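Local atomic coordinates of sulfur carrier protein ThiS adenylyltransferase (PDB entry 1ZFN), a protein that catalyses the ATP-dependent adenylation of the C-terminal glycine carboxyl group of the sulfur carrier ThiS in thiamine diphosphate biosynthesis. Residues Leu34-Gly39 / Val58-Asp63. Sequence-based numbering, arbitrary orientation.
With ATP (adenosine-5'-triphosphate), chain F.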
loop_
_atom_site.group_PDB
_atom_site.type_symbol
_atom_site.label_atom_id
_atom_site.label_comp_id
_atom_site.label_asym_id
_atom_site.label_seq_id
_atom_site.Cartn_x
_atom_site.Cartn_y
_atom_site.Cartn_z
ATOM N N LEU A 34 9.201 12.744 9.632
ATOM C CA LEU A 34 9.317 11.909 10.823
ATOM C C LEU A 34 8.222 10.847 10.771
ATOM O O LEU A 34 7.043 11.160 10.650
ATOM C CB LEU A 34 9.152 12.745 12.092
ATOM C CG LEU A 34 8.989 11.941 13.385
ATOM C CD1 LEU A 34 10.168 11.016 13.566
ATOM C CD2 LEU A 34 8.864 12.880 14.565
ATOM N N ILE A 35 8.623 9.586 10.845
ATOM C CA ILE A 35 7.669 8.483 10.808
ATOM C C ILE A 35 7.754 7.734 12.140
ATOM O O ILE A 35 8.676 6.946 12.348
ATOM C CB ILE A 35 7.997 7.494 9.650
ATOM C CG1 ILE A 35 8.093 8.242 8.314
ATOM C CG2 ILE A 35 6.927 6.424 9.568
ATOM C CD1 ILE A 35 8.506 7.368 7.147
ATOM N N ILE A 36 6.814 8.000 13.049
ATOM C CA ILE A 36 6.812 7.318 14.344
ATOM C C ILE A 36 6.072 5.980 14.187
ATOM O O ILE A 36 4.860 5.955 13.980
ATOM C CB ILE A 36 6.082 8.130 15.475
ATOM C CG1 ILE A 36 6.374 9.630 15.395
ATOM C CG2 ILE A 36 6.572 7.667 16.824
ATOM C CD1 ILE A 36 5.598 10.335 14.330
ATOM N N GLY A 37 6.797 4.872 14.280
ATOM C CA GLY A 37 6.163 3.574 14.145
ATOM C C GLY A 37 6.471 2.927 12.810
ATOM O O GLY A 37 6.167 3.501 11.761
ATOM N N LEU A 38 7.058 1.731 12.832
ATOM C CA LEU A 38 7.411 1.054 11.590
ATOM C C LEU A 38 6.754 -0.323 11.465
ATOM O O LEU A 38 7.409 -1.338 11.212
ATOM C CB LEU A 38 8.940 0.953 11.479
ATOM C CG LEU A 38 9.706 2.288 11.583
ATOM C CD1 LEU A 38 11.204 2.015 11.649
ATOM C CD2 LEU A 38 9.366 3.185 10.399
ATOM N N GLY A 39 5.438 -0.334 11.638
ATOM C CA GLY A 39 4.682 -1.560 11.538
ATOM C C GLY A 39 3.913 -1.667 10.235
ATOM O O GLY A 39 4.477 -1.498 9.154
ATOM N N VAL A 58 13.252 10.316 9.200
ATOM C CA VAL A 58 13.576 9.866 10.543
ATOM C C VAL A 58 12.603 8.734 10.863
ATOM O O VAL A 58 11.391 8.941 10.913
ATOM C CB VAL A 58 13.396 10.992 11.580
ATOM C CG1 VAL A 58 14.126 10.635 12.866
ATOM C CG2 VAL A 58 13.894 12.302 11.016
ATOM N N LEU A 59 13.136 7.534 11.056
ATOM C CA LEU A 59 12.306 6.376 11.366
ATOM C C LEU A 59 12.453 5.987 12.845
ATOM O O LEU A 59 13.534 5.585 13.289
ATOM C CB LEU A 59 12.713 5.206 10.471
ATOM C CG LEU A 59 12.979 5.532 8.995
ATOM C CD1 LEU A 59 13.471 4.269 8.299
ATOM C CD2 LEU A 59 11.722 6.079 8.314
ATOM N N ALA A 60 11.360 6.113 13.597
ATOM C CA ALA A 60 11.360 5.799 15.026
ATOM C C ALA A 60 10.540 4.568 15.389
ATOM O O ALA A 60 9.358 4.469 15.057
ATOM C CB ALA A 60 10.850 7.001 15.822
ATOM N N ASP A 61 11.176 3.628 16.074
ATOM C CA ASP A 61 10.486 2.428 16.505
ATOM C C ASP A 61 11.320 1.678 17.521
ATOM O O ASP A 61 12.504 1.398 17.296
ATOM C CB ASP A 61 10.162 1.512 15.326
ATOM C CG ASP A 61 9.074 0.501 15.661
ATOM O OD1 ASP A 61 9.267 -0.292 16.607
ATOM O OD2 ASP A 61 8.023 0.506 14.983
ATOM N N ASP A 62 10.672 1.336 18.633
ATOM C CA ASP A 62 11.313 0.637 19.737
ATOM C C ASP A 62 11.172 -0.885 19.705
ATOM O O ASP A 62 11.788 -1.580 20.506
ATOM C CB ASP A 62 10.752 1.176 21.052
ATOM C CG ASP A 62 11.667 0.916 22.222
ATOM O OD1 ASP A 62 11.308 1.319 23.344
ATOM O OD2 ASP A 62 12.745 0.316 22.025
ATOM N N ASP A 63 10.384 -1.404 18.770
ATOM C CA ASP A 63 10.156 -2.847 18.680
ATOM C C ASP A 63 11.164 -3.590 17.790
ATOM O O ASP A 63 11.951 -2.978 17.066
ATOM C CB ASP A 63 8.739 -3.099 18.153
ATOM C CG ASP A 63 8.104 -4.352 18.733
ATOM O OD1 ASP A 63 8.833 -5.312 19.052
ATOM O OD2 ASP A 63 6.862 -4.377 18.854
HETATM P PG ATP F . 0.963 -6.407 16.282
HETATM O O1G ATP F . 1.165 -6.248 17.681
HETATM O O2G ATP F . 1.339 -7.742 15.551
HETATM O O3G ATP F . -0.453 -5.930 16.191
HETATM P PB ATP F . 2.742 -4.167 15.885
HETATM O O1B ATP F . 2.319 -3.172 16.906
HETATM O O2B ATP F . 4.174 -4.129 15.474
HETATM O O3B ATP F . 1.826 -5.370 15.443
HETATM P PA ATP F . 1.470 -2.177 14.190
HETATM O O1A ATP F . 1.557 -1.959 12.814
HETATM O O2A ATP F . 0.155 -1.861 14.924
HETATM O O3A ATP F . 2.239 -3.576 14.438
HETATM O "O5'" ATP F . 2.597 -1.361 14.904
HETATM C "C5'" ATP F . 2.982 -0.094 14.638
HETATM C "C4'" ATP F . 4.386 0.228 15.187
HETATM O "O4'" ATP F . 4.632 1.363 15.951
HETATM C "C3'" ATP F . 5.133 -0.979 15.935
HETATM O "O3'" ATP F . 6.220 -1.540 15.238
HETATM C "C2'" ATP F . 5.232 -0.336 17.287
HETATM O "O2'" ATP F . 6.328 -0.933 17.913
HETATM C "C1'" ATP F . 5.465 1.086 17.026
HETATM N N9 ATP F . 5.137 2.048 18.088
HETATM C C8 ATP F . 4.031 2.119 18.895
HETATM N N7 ATP F . 4.126 3.176 19.726
HETATM C C5 ATP F . 5.302 3.797 19.457
HETATM C C6 ATP F . 5.942 4.949 20.003
HETATM N N6 ATP F . 5.438 5.735 20.948
HETATM N N1 ATP F . 7.176 5.317 19.486
HETATM C C2 ATP F . 7.795 4.600 18.459
HETATM N N3 ATP F . 7.159 3.483 17.936
HETATM C C4 ATP F . 5.943 3.081 18.430
#
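Ile-35 and Ala-60 show how two neighbouring parallel strands can be joined and then part to hold a nucleotide. The backbone of Ile-35 makes two hydrogen bonds, from its N to Val-58 O (2.8 Å) and from Ala-60 N to its O (3.1 Å). A third backbone hydrogen bond runs from Gly-37 N, just past the end of its strand, to Ala-60 O at 2.7 Å.

Apolar contacts flank these bonds on both faces. On one, Leu-34 CD1 leans over Val-58 CB. On the other, the side chains of Ile-35 and Leu-59 run side by side, and Ile-35 CD1 meets Leu-59 CD2 at 3.7 Å, with Ala-46 of helix 42-51 against both. Leu-38 crosses Leu-59 at about a right angle, and its CD1 rests on Leu-59 CB. These strands and helix 42-51 form the first beta-alpha-beta unit of a Rossmann-type fold, with Gly-37 and Gly-39 in the glycine-rich turn that packs against ATP.

The polar contacts centre on Asp-61, an ATP-binding residue. Its chi1 of -161°, which sets CG opposite the backbone N, places the carboxylate between the Leu-38 amide and the ribose. There Asp-61 OD2 accepts from Leu-38 N on its anti lone pair (2.7 Å). Asp-61 OD2 also accepts a hydrogen bond from the ribose O3' of ATP (2.7 Å), and Asp-61 OD1 a longer one from O2' (3.3 Å). Asp-63 N also donates to Asp-61 OD1, closing an Asx turn that helps fix the carboxylate's rotation.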